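Local coordinates for extracellular solute-binding protein family 1 (Kribbella flavida, PDB 5IXP) that probably binds a solute outside the cell and presents it to the membrane part of an ABC transporter for uptake, at residues N10-S15 with S273-P278; R153-M158 with D210-K215; A291-A296 with Q300-K305. All coordinates share one frame; numbering follows the deposited sequence.

Interaction 1: N10-S15 with S273-P278; sequences NEFGYS and SYLTVP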
loop_
_atom_site.group_PDB
_atom_site.type_symbol
_atom_site.label_atom_id
_atom_site.label_comp_id
_atom_site.label_asym_id
_atom_site.label_seq_id
_atom_site.Cartn_x
_atom_site.Cartn_y
_atom_site.Cartn_z
ATOM N N ASN A 10 -14.885 1.222 -2.487
ATOM C CA ASN A 10 -14.774 -0.105 -1.887
ATOM C C ASN A 10 -15.516 -0.092 -0.555
ATOM O O ASN A 10 -16.603 0.485 -0.476
ATOM C CB ASN A 10 -13.307 -0.520 -1.742
ATOM C CG ASN A 10 -12.618 -0.702 -3.096
ATOM O OD1 ASN A 10 -13.256 -1.079 -4.087
ATOM N ND2 ASN A 10 -11.314 -0.438 -3.141
ATOM N N GLU A 11 -14.968 -0.682 0.502
ATOM C CA GLU A 11 -15.697 -0.747 1.773
ATOM C C GLU A 11 -14.857 -0.144 2.894
ATOM O O GLU A 11 -13.981 -0.812 3.461
ATOM C CB GLU A 11 -16.108 -2.178 2.107
ATOM C CG GLU A 11 -16.952 -2.251 3.384
ATOM C CD GLU A 11 -18.148 -1.303 3.338
ATOM O OE1 GLU A 11 -19.124 -1.604 2.616
ATOM O OE2 GLU A 11 -18.103 -0.240 3.999
ATOM N N PHE A 12 -15.157 1.111 3.243
ATOM C CA PHE A 12 -14.485 1.749 4.366
ATOM C C PHE A 12 -14.985 1.249 5.716
ATOM O O PHE A 12 -14.323 1.493 6.730
ATOM C CB PHE A 12 -14.637 3.273 4.269
ATOM C CG PHE A 12 -13.591 3.918 3.394
ATOM C CD1 PHE A 12 -13.443 3.522 2.083
ATOM C CD2 PHE A 12 -12.751 4.904 3.889
ATOM C CE1 PHE A 12 -12.479 4.096 1.265
ATOM C CE2 PHE A 12 -11.779 5.486 3.084
ATOM C CZ PHE A 12 -11.639 5.067 1.763
ATOM N N GLY A 13 -16.115 0.548 5.756
ATOM C CA GLY A 13 -16.612 0.030 7.018
ATOM C C GLY A 13 -17.227 1.071 7.927
ATOM O O GLY A 13 -17.325 0.843 9.138
ATOM N N TYR A 14 -17.676 2.198 7.374
ATOM C CA TYR A 14 -18.132 3.337 8.168
ATOM C C TYR A 14 -19.631 3.329 8.473
ATOM O O TYR A 14 -20.093 4.213 9.202
ATOM C CB TYR A 14 -17.806 4.644 7.444
ATOM C CG TYR A 14 -16.354 5.067 7.437
ATOM C CD1 TYR A 14 -15.945 6.143 6.652
ATOM C CD2 TYR A 14 -15.399 4.432 8.247
ATOM C CE1 TYR A 14 -14.628 6.573 6.643
ATOM C CE2 TYR A 14 -14.062 4.857 8.238
ATOM C CZ TYR A 14 -13.693 5.933 7.431
ATOM O OH TYR A 14 -12.390 6.381 7.407
ATOM N N SER A 15 -20.405 2.387 7.931
ATOM C CA SER A 15 -21.867 2.508 8.008
ATOM C C SER A 15 -22.363 2.664 9.447
ATOM O O SER A 15 -23.196 3.537 9.735
ATOM C CB SER A 15 -22.537 1.305 7.347
ATOM O OG SER A 15 -22.294 1.314 5.948
ATOM N N SER A 273 -5.606 4.637 2.922
ATOM C CA SER A 273 -6.286 5.804 2.378
ATOM C C SER A 273 -6.273 6.952 3.382
ATOM O O SER A 273 -5.671 6.870 4.458
ATOM C CB SER A 273 -7.725 5.461 1.967
ATOM O OG SER A 273 -7.735 4.482 0.942
ATOM N N TYR A 274 -6.936 8.042 2.984
ATOM C CA TYR A 274 -7.022 9.294 3.724
ATOM C C TYR A 274 -8.403 9.889 3.506
ATOM O O TYR A 274 -9.029 9.672 2.466
ATOM C CB TYR A 274 -5.969 10.348 3.259
ATOM C CG TYR A 274 -4.561 9.927 3.542
ATOM C CD1 TYR A 274 -3.881 9.099 2.665
ATOM C CD2 TYR A 274 -3.923 10.332 4.700
ATOM C CE1 TYR A 274 -2.600 8.683 2.932
ATOM C CE2 TYR A 274 -2.616 9.923 4.979
ATOM C CZ TYR A 274 -1.966 9.107 4.090
ATOM O OH TYR A 274 -0.685 8.683 4.350
ATOM N N LEU A 275 -8.873 10.630 4.497
ATOM C CA LEU A 275 -10.034 11.494 4.333
ATOM C C LEU A 275 -9.553 12.926 4.132
ATOM O O LEU A 275 -8.708 13.414 4.894
ATOM C CB LEU A 275 -10.970 11.397 5.541
ATOM C CG LEU A 275 -11.430 9.969 5.894
ATOM C CD1 LEU A 275 -12.429 10.032 7.049
ATOM C CD2 LEU A 275 -12.046 9.272 4.692
ATOM N N THR A 276 -10.070 13.585 3.095
ATOM C CA THR A 276 -9.696 14.958 2.772
ATOM C C THR A 276 -10.945 15.829 2.749
ATOM O O THR A 276 -12.066 15.333 2.625
ATOM C CB THR A 276 -8.986 15.066 1.411
ATOM O OG1 THR A 276 -9.929 14.821 0.344
ATOM C CG2 THR A 276 -7.818 14.079 1.326
ATOM N N VAL A 277 -10.740 17.139 2.856
ATOM C CA VAL A 277 -11.850 18.092 2.855
ATOM C C VAL A 277 -11.569 19.145 1.790
ATOM O O VAL A 277 -10.739 20.038 2.005
ATOM C CB VAL A 277 -12.048 18.739 4.236
ATOM C CG1 VAL A 277 -13.158 19.822 4.174
ATOM C CG2 VAL A 277 -12.364 17.663 5.309
ATOM N N PRO A 278 -12.230 19.081 0.636
ATOM C CA PRO A 278 -12.012 20.100 -0.403
ATOM C C PRO A 278 -12.433 21.481 0.073
ATOM O O PRO A 278 -13.334 21.628 0.908
ATOM C CB PRO A 278 -12.908 19.631 -1.559
ATOM C CG PRO A 278 -13.190 18.214 -1.294
ATOM C CD PRO A 278 -13.184 18.048 0.214
#

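Interaction 2: R153-M158 with D210-K215; sequences RFKAKM and DGLSAK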
loop_
_atom_site.group_PDB
_atom_site.type_symbol
_atom_site.label_atom_id
_atom_site.label_comp_id
_atom_site.label_asym_id
_atom_site.label_seq_id
_atom_site.Cartn_x
_atom_site.Cartn_y
_atom_site.Cartn_z
ATOM N N ARG A 153 19.037 -20.164 -3.731
ATOM C CA ARG A 153 19.138 -21.425 -3.006
ATOM C C ARG A 153 17.880 -22.262 -3.201
ATOM O O ARG A 153 17.955 -23.461 -3.507
ATOM C CB ARG A 153 19.390 -21.134 -1.522
ATOM C CG ARG A 153 19.217 -22.322 -0.605
ATOM C CD ARG A 153 19.325 -21.938 0.876
ATOM N NE ARG A 153 18.884 -23.042 1.727
ATOM C CZ ARG A 153 18.824 -23.001 3.056
ATOM N NH1 ARG A 153 19.171 -21.900 3.712
ATOM N NH2 ARG A 153 18.404 -24.066 3.730
ATOM N N PHE A 154 16.711 -21.640 -3.028
ATOM C CA PHE A 154 15.438 -22.315 -3.267
ATOM C C PHE A 154 15.353 -22.841 -4.691
ATOM O O PHE A 154 15.019 -24.009 -4.917
ATOM C CB PHE A 154 14.274 -21.352 -2.983
ATOM C CG PHE A 154 12.912 -21.917 -3.315
ATOM C CD1 PHE A 154 12.204 -22.652 -2.373
ATOM C CD2 PHE A 154 12.335 -21.704 -4.561
ATOM C CE1 PHE A 154 10.952 -23.180 -2.670
ATOM C CE2 PHE A 154 11.087 -22.229 -4.867
ATOM C CZ PHE A 154 10.392 -22.965 -3.918
ATOM N N LYS A 155 15.633 -21.977 -5.669
ATOM C CA LYS A 155 15.455 -22.341 -7.071
ATOM C C LYS A 155 16.337 -23.520 -7.453
ATOM O O LYS A 155 15.931 -24.380 -8.248
ATOM C CB LYS A 155 15.760 -21.133 -7.955
ATOM C CG LYS A 155 15.403 -21.322 -9.407
ATOM C CD LYS A 155 13.922 -21.553 -9.561
ATOM C CE LYS A 155 13.554 -21.765 -11.017
ATOM N NZ LYS A 155 12.566 -22.863 -11.148
ATOM N N ALA A 156 17.549 -23.581 -6.891
ATOM C CA ALA A 156 18.462 -24.668 -7.227
ATOM C C ALA A 156 17.875 -26.020 -6.851
ATOM O O ALA A 156 18.188 -27.033 -7.488
ATOM C CB ALA A 156 19.812 -24.453 -6.536
ATOM N N LYS A 157 17.016 -26.049 -5.836
ATOM C CA LYS A 157 16.374 -27.266 -5.362
ATOM C C LYS A 157 14.993 -27.484 -5.962
ATOM O O LYS A 157 14.457 -28.588 -5.851
ATOM C CB LYS A 157 16.247 -27.224 -3.837
ATOM C CG LYS A 157 17.551 -26.940 -3.118
ATOM C CD LYS A 157 18.289 -28.231 -2.844
ATOM C CE LYS A 157 17.419 -29.146 -2.020
ATOM N NZ LYS A 157 17.792 -30.574 -2.171
HETATM N N MSE A 158 14.402 -26.465 -6.574
HETATM C CA MSE A 158 13.001 -26.520 -6.972
HETATM C C MSE A 158 12.808 -26.001 -8.391
HETATM O O MSE A 158 12.296 -24.896 -8.589
HETATM C CB MSE A 158 12.144 -25.707 -5.993
HETATM C CG MSE A 158 12.356 -26.076 -4.529
HETATM SE SE MSE A 158 11.509 -27.786 -4.112
HETATM C CE MSE A 158 9.685 -27.138 -3.817
ATOM N N ASP A 210 17.852 -15.406 -13.090
ATOM C CA ASP A 210 18.096 -16.589 -12.281
ATOM C C ASP A 210 16.843 -17.435 -12.090
ATOM O O ASP A 210 16.875 -18.394 -11.313
ATOM C CB ASP A 210 18.680 -16.186 -10.924
ATOM C CG ASP A 210 20.049 -15.531 -11.050
ATOM O OD1 ASP A 210 20.761 -15.834 -12.032
ATOM O OD2 ASP A 210 20.415 -14.718 -10.171
ATOM N N GLY A 211 15.752 -17.113 -12.785
ATOM C CA GLY A 211 14.547 -17.915 -12.714
ATOM C C GLY A 211 13.704 -17.685 -11.484
ATOM O O GLY A 211 12.847 -18.514 -11.164
ATOM N N LEU A 212 13.909 -16.574 -10.781
ATOM C CA LEU A 212 13.217 -16.362 -9.514
ATOM C C LEU A 212 11.791 -15.861 -9.684
ATOM O O LEU A 212 11.030 -15.893 -8.712
ATOM C CB LEU A 212 14.010 -15.383 -8.645
ATOM C CG LEU A 212 15.060 -15.977 -7.691
ATOM C CD1 LEU A 212 15.824 -17.134 -8.278
ATOM C CD2 LEU A 212 16.007 -14.909 -7.170
ATOM N N SER A 213 11.404 -15.418 -10.878
ATOM C CA SER A 213 10.087 -14.836 -11.101
ATOM C C SER A 213 9.159 -15.827 -11.789
ATOM O O SER A 213 9.552 -16.504 -12.739
ATOM C CB SER A 213 10.174 -13.570 -11.956
ATOM O OG SER A 213 8.870 -13.094 -12.263
ATOM N N ALA A 214 7.918 -15.884 -11.320
ATOM C CA ALA A 214 6.891 -16.642 -12.021
ATOM C C ALA A 214 6.320 -15.890 -13.216
ATOM O O ALA A 214 5.557 -16.482 -13.986
ATOM C CB ALA A 214 5.766 -17.021 -11.055
ATOM N N LYS A 215 6.674 -14.613 -13.391
ATOM C CA LYS A 215 6.251 -13.806 -14.543
ATOM C C LYS A 215 4.734 -13.645 -14.619
ATOM O O LYS A 215 4.161 -13.566 -15.712
ATOM C CB LYS A 215 6.774 -14.391 -15.861
ATOM C CG LYS A 215 8.226 -14.823 -15.835
ATOM C CD LYS A 215 8.515 -15.740 -17.013
ATOM C CE LYS A 215 9.940 -16.230 -17.001
ATOM N NZ LYS A 215 10.879 -15.097 -17.190
#

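Interaction 3: A291-A296 with Q300-K305; sequences AAWLTA and QIKVFK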
loop_
_atom_site.group_PDB
_atom_site.type_symbol
_atom_site.label_atom_id
_atom_site.label_comp_id
_atom_site.label_asym_id
_atom_site.label_seq_id
_atom_site.Cartn_x
_atom_site.Cartn_y
_atom_site.Cartn_z
ATOM N N ALA A 291 -14.183 13.967 9.919
ATOM C CA ALA A 291 -13.057 13.197 9.394
ATOM C C ALA A 291 -12.092 12.811 10.509
ATOM O O ALA A 291 -11.572 11.685 10.533
ATOM C CB ALA A 291 -12.328 13.989 8.313
ATOM N N ALA A 292 -11.847 13.729 11.447
ATOM C CA ALA A 292 -10.977 13.406 12.572
ATOM C C ALA A 292 -11.591 12.313 13.438
ATOM O O ALA A 292 -10.885 11.420 13.924
ATOM C CB ALA A 292 -10.697 14.663 13.400
ATOM N N TRP A 293 -12.909 12.358 13.642
ATOM C CA TRP A 293 -13.540 11.334 14.465
ATOM C C TRP A 293 -13.514 9.973 13.771
ATOM O O TRP A 293 -13.226 8.945 14.403
ATOM C CB TRP A 293 -14.971 11.746 14.808
ATOM C CG TRP A 293 -15.673 10.742 15.672
ATOM C CD1 TRP A 293 -15.595 10.636 17.032
ATOM C CD2 TRP A 293 -16.553 9.702 15.237
ATOM N NE1 TRP A 293 -16.376 9.595 17.472
ATOM C CE2 TRP A 293 -16.974 9.003 16.388
ATOM C CE3 TRP A 293 -17.030 9.295 13.986
ATOM C CZ2 TRP A 293 -17.842 7.916 16.325
ATOM C CZ3 TRP A 293 -17.905 8.225 13.926
ATOM C CH2 TRP A 293 -18.304 7.547 15.093
ATOM N N LEU A 294 -13.809 9.944 12.469
ATOM C CA LEU A 294 -13.798 8.681 11.740
ATOM C C LEU A 294 -12.421 8.028 11.751
ATOM O O LEU A 294 -12.321 6.806 11.599
ATOM C CB LEU A 294 -14.257 8.900 10.288
ATOM C CG LEU A 294 -15.748 9.200 10.071
ATOM C CD1 LEU A 294 -15.962 9.724 8.650
ATOM C CD2 LEU A 294 -16.629 7.964 10.327
ATOM N N THR A 295 -11.353 8.814 11.892
ATOM C CA THR A 295 -9.999 8.269 11.868
ATOM C C THR A 295 -9.370 8.177 13.255
ATOM O O THR A 295 -8.183 7.846 13.361
ATOM C CB THR A 295 -9.103 9.095 10.937
ATOM O OG1 THR A 295 -9.083 10.468 11.370
ATOM C CG2 THR A 295 -9.627 9.012 9.498
ATOM N N ALA A 296 -10.141 8.445 14.315
ATOM C CA ALA A 296 -9.646 8.309 15.678
ATOM C C ALA A 296 -9.429 6.834 16.034
ATOM O O ALA A 296 -10.050 5.942 15.444
ATOM C CB ALA A 296 -10.627 8.954 16.665
ATOM N N GLN A 300 -11.020 3.453 14.369
ATOM C CA GLN A 300 -10.217 2.536 13.567
ATOM C C GLN A 300 -10.280 1.116 14.119
ATOM O O GLN A 300 -10.234 0.146 13.347
ATOM C CB GLN A 300 -8.777 3.040 13.472
ATOM C CG GLN A 300 -8.677 4.420 12.810
ATOM C CD GLN A 300 -7.455 4.545 11.917
ATOM O OE1 GLN A 300 -6.733 3.579 11.708
ATOM N NE2 GLN A 300 -7.220 5.734 11.394
ATOM N N ILE A 301 -10.425 0.966 15.437
ATOM C CA ILE A 301 -10.627 -0.367 15.999
ATOM C C ILE A 301 -11.966 -0.945 15.552
ATOM O O ILE A 301 -12.055 -2.124 15.191
ATOM C CB ILE A 301 -10.505 -0.326 17.531
ATOM C CG1 ILE A 301 -9.049 -0.056 17.920
ATOM C CG2 ILE A 301 -11.027 -1.635 18.137
ATOM C CD1 ILE A 301 -8.865 0.344 19.354
ATOM N N LYS A 302 -13.029 -0.131 15.557
ATOM C CA LYS A 302 -14.324 -0.628 15.097
ATOM C C LYS A 302 -14.256 -1.090 13.646
ATOM O O LYS A 302 -14.807 -2.142 13.295
ATOM C CB LYS A 302 -15.397 0.448 15.258
ATOM C CG LYS A 302 -15.693 0.812 16.687
ATOM C CD LYS A 302 -16.598 2.036 16.723
ATOM C CE LYS A 302 -16.671 2.657 18.096
ATOM N NZ LYS A 302 -17.289 4.009 18.032
ATOM N N VAL A 303 -13.581 -0.316 12.790
ATOM C CA VAL A 303 -13.436 -0.684 11.384
ATOM C C VAL A 303 -12.614 -1.960 11.252
ATOM O O VAL A 303 -12.940 -2.846 10.452
ATOM C CB VAL A 303 -12.808 0.486 10.597
ATOM C CG1 VAL A 303 -12.406 0.052 9.188
ATOM C CG2 VAL A 303 -13.770 1.705 10.558
ATOM N N PHE A 304 -11.536 -2.072 12.035
ATOM C CA PHE A 304 -10.735 -3.293 12.032
ATOM C C PHE A 304 -11.590 -4.522 12.340
ATOM O O PHE A 304 -11.473 -5.553 11.669
ATOM C CB PHE A 304 -9.593 -3.167 13.045
ATOM C CG PHE A 304 -8.796 -4.433 13.225
ATOM C CD1 PHE A 304 -7.865 -4.818 12.274
ATOM C CD2 PHE A 304 -8.961 -5.223 14.361
ATOM C CE1 PHE A 304 -7.118 -5.984 12.439
ATOM C CE2 PHE A 304 -8.220 -6.384 14.531
ATOM C CZ PHE A 304 -7.298 -6.763 13.573
ATOM N N LYS A 305 -12.458 -4.438 13.350
ATOM C CA LYS A 305 -13.281 -5.599 13.661
ATOM C C LYS A 305 -14.357 -5.829 12.618
ATOM O O LYS A 305 -14.743 -6.975 12.384
ATOM C CB LYS A 305 -13.893 -5.474 15.050
ATOM C CG LYS A 305 -12.899 -4.996 16.086
ATOM C CD LYS A 305 -13.407 -5.230 17.476
ATOM C CE LYS A 305 -14.602 -4.370 17.761
ATOM N NZ LYS A 305 -14.392 -3.567 19.004
#

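Interaction 1: N10-S15 with S273-P278
In the beta-alpha connection that follows strand 2-8 and leads into helix 15-24, Phe12 and Tyr14 turn their rings onto Ser273 and Leu275 of strand 269-276. No hydrogen bond crosses; the four buried side chains meet by apolar packing. Leu275 touches both rings: CD2 meets Phe12 and also comes near the Tyr14 hydroxyl, while CD1 meets Tyr14. Leu275 CD2 lies 4.1 Å from Phe12 CE2, and Leu275 CD1 sits 3.7 Å from Tyr14 OH. The isobutyl group gets there because CG stands anti to the carbonyl carbon (chi1 -55°), which brings the branch nearer the loop than the CB direction alone would suggest. Two residues earlier on the strand, CB of Ser273 rests 3.9 Å from CZ of Phe12, approaching the ring obliquely.

The example illustrates how an alpha/beta lobe built on a mixed sheet, consistent with the periplasmic-binding-protein clan, packs a loop against a strand of its sheet: strand 269-276 runs antiparallel between 58-62 and 108-121, and the loop packs against it. Phe12 also reaches Ala60 of the first neighbour, Tyr14 Thr111 of the second. Within the loop, CB of Phe12 lies 3.9 Å above the centre of the Tyr14 ring, and CZ of Tyr14 lies in plane at the edge of the Phe12 ring, so each aromatic limits how the other can turn. Phe9 adds an edge-to-face contact with Phe12. The turn between the rings is held by Glu11, whose OE2 accepts Gly13 N at 2.8 Å through its anti lone pair, while OE1 forms a salt bridge with Arg34.

Interaction 2: R153-M158 with D210-K215
Lys155 lays its aliphatic chain along the backbone at Asp210 and Gly211. Lys155 CE comes within 3.3 Å of Gly211 O, and Lys155 CG lies 3.8 Å from Asp210 O. At the root of the side chain, Lys155 CB packs 4.0 Å from CD1 of Leu212, an apolar touch beside the methylene-carbonyl contacts. No hydrogen bond joins the two segments; the carbonyl of Gly211 faces methylenes that the nearby ammonium would probably polarise.

The chain is steered by its torsions: CG stands anti to the backbone N (chi1 -171°), and a bend at chi2 (62°) then carries the tail back toward the end of its own helix. There Lys155 NZ bonds Ser161 O and, as a second partner, donates at 3.3 Å to O of Met158, present as selenomethionine, with the donor tilted 18° from the carbonyl plane. The carbonyls of Met158 and Ser161 thus hold the charged end. On the other side, Gly211 is the C-prime residue of a Schellman motif closing helix 195-209. Its positive phi suits glycine, and a CB there would press tightly on CE of Lys155.

Leu212 also touches Phe148 and Arg152, while its backbone bonds Trp163 and Phe164. The contact therefore brings the C-terminal ends of helices 144-157 and 195-209 together, with helix 122-127 packed against Phe154 and Met158.

Interaction 3: A291-A296 with Q300-K305
Gln300 N donates to Ala296 O at 2.9 Å in a nearly straight bond, 162° at the hydrogen, with the donor lying almost along the C=O axis. A second, weak bond runs beside it from the side chain: Gln300 NE2 reaches Thr295 O at 3.0 Å. One residue thus takes two successive carbonyls, with its backbone and with its amide. CG stands anti to the carbonyl carbon (chi1 -61°), and a bend at chi2 swings the amide back over the turn; on the way Gln300 CG passes 3.3 Å from Ala296 O.

The principle at work is a tight helix-to-helix corner. Helix 284-294 ends, Thr295 leaves helical geometry, and Ala296 is the N-cap of helix 297-307, so its carbonyl receives the bond of the first turn. The other end of the buried amide is satisfied too, since OE1 accepts Ser312 N and NE2 has a further weak bond to Thr111 O of strand 108-121. An alanine in place of Gln300 would keep the backbone bond but would probably deprive Ser312 N of its acceptor and open a gap beside Thr295.

Thr295 OG1 lies 2.9 Å from Ala291 O and 3.3 Å from Ala292 O, carbonyls of the last turn of helix 284-294. Farther out, NZ of Lys302 approaches the Trp293 ring obliquely, 4.3 Å from CZ2; its polar partners are Gln299 OE1 and, by a salt bridge, Glu20 of helix 15-24, against which Trp293 also packs.

In the fold
From the N terminus, strand 2-8 gives way to residues 10-15, which wait some 260 residues for strand 269-276 to close interaction 1. Nested inside that long loop, interaction 2 closes a much shorter one between helix 144-157 and the turn after helix 195-209. It lies on the opposite side of the chain's centre, its own centre about 40 Å from that of interaction 1. Interaction 3 follows in series as a local corner between helices 284-294 and 297-307. It touches interaction 1 directly: Leu275 packs on Leu294 and Thr295, and Val303 meets the backbone of Phe12 and Gly13, joining both helices to the sheet and its loop.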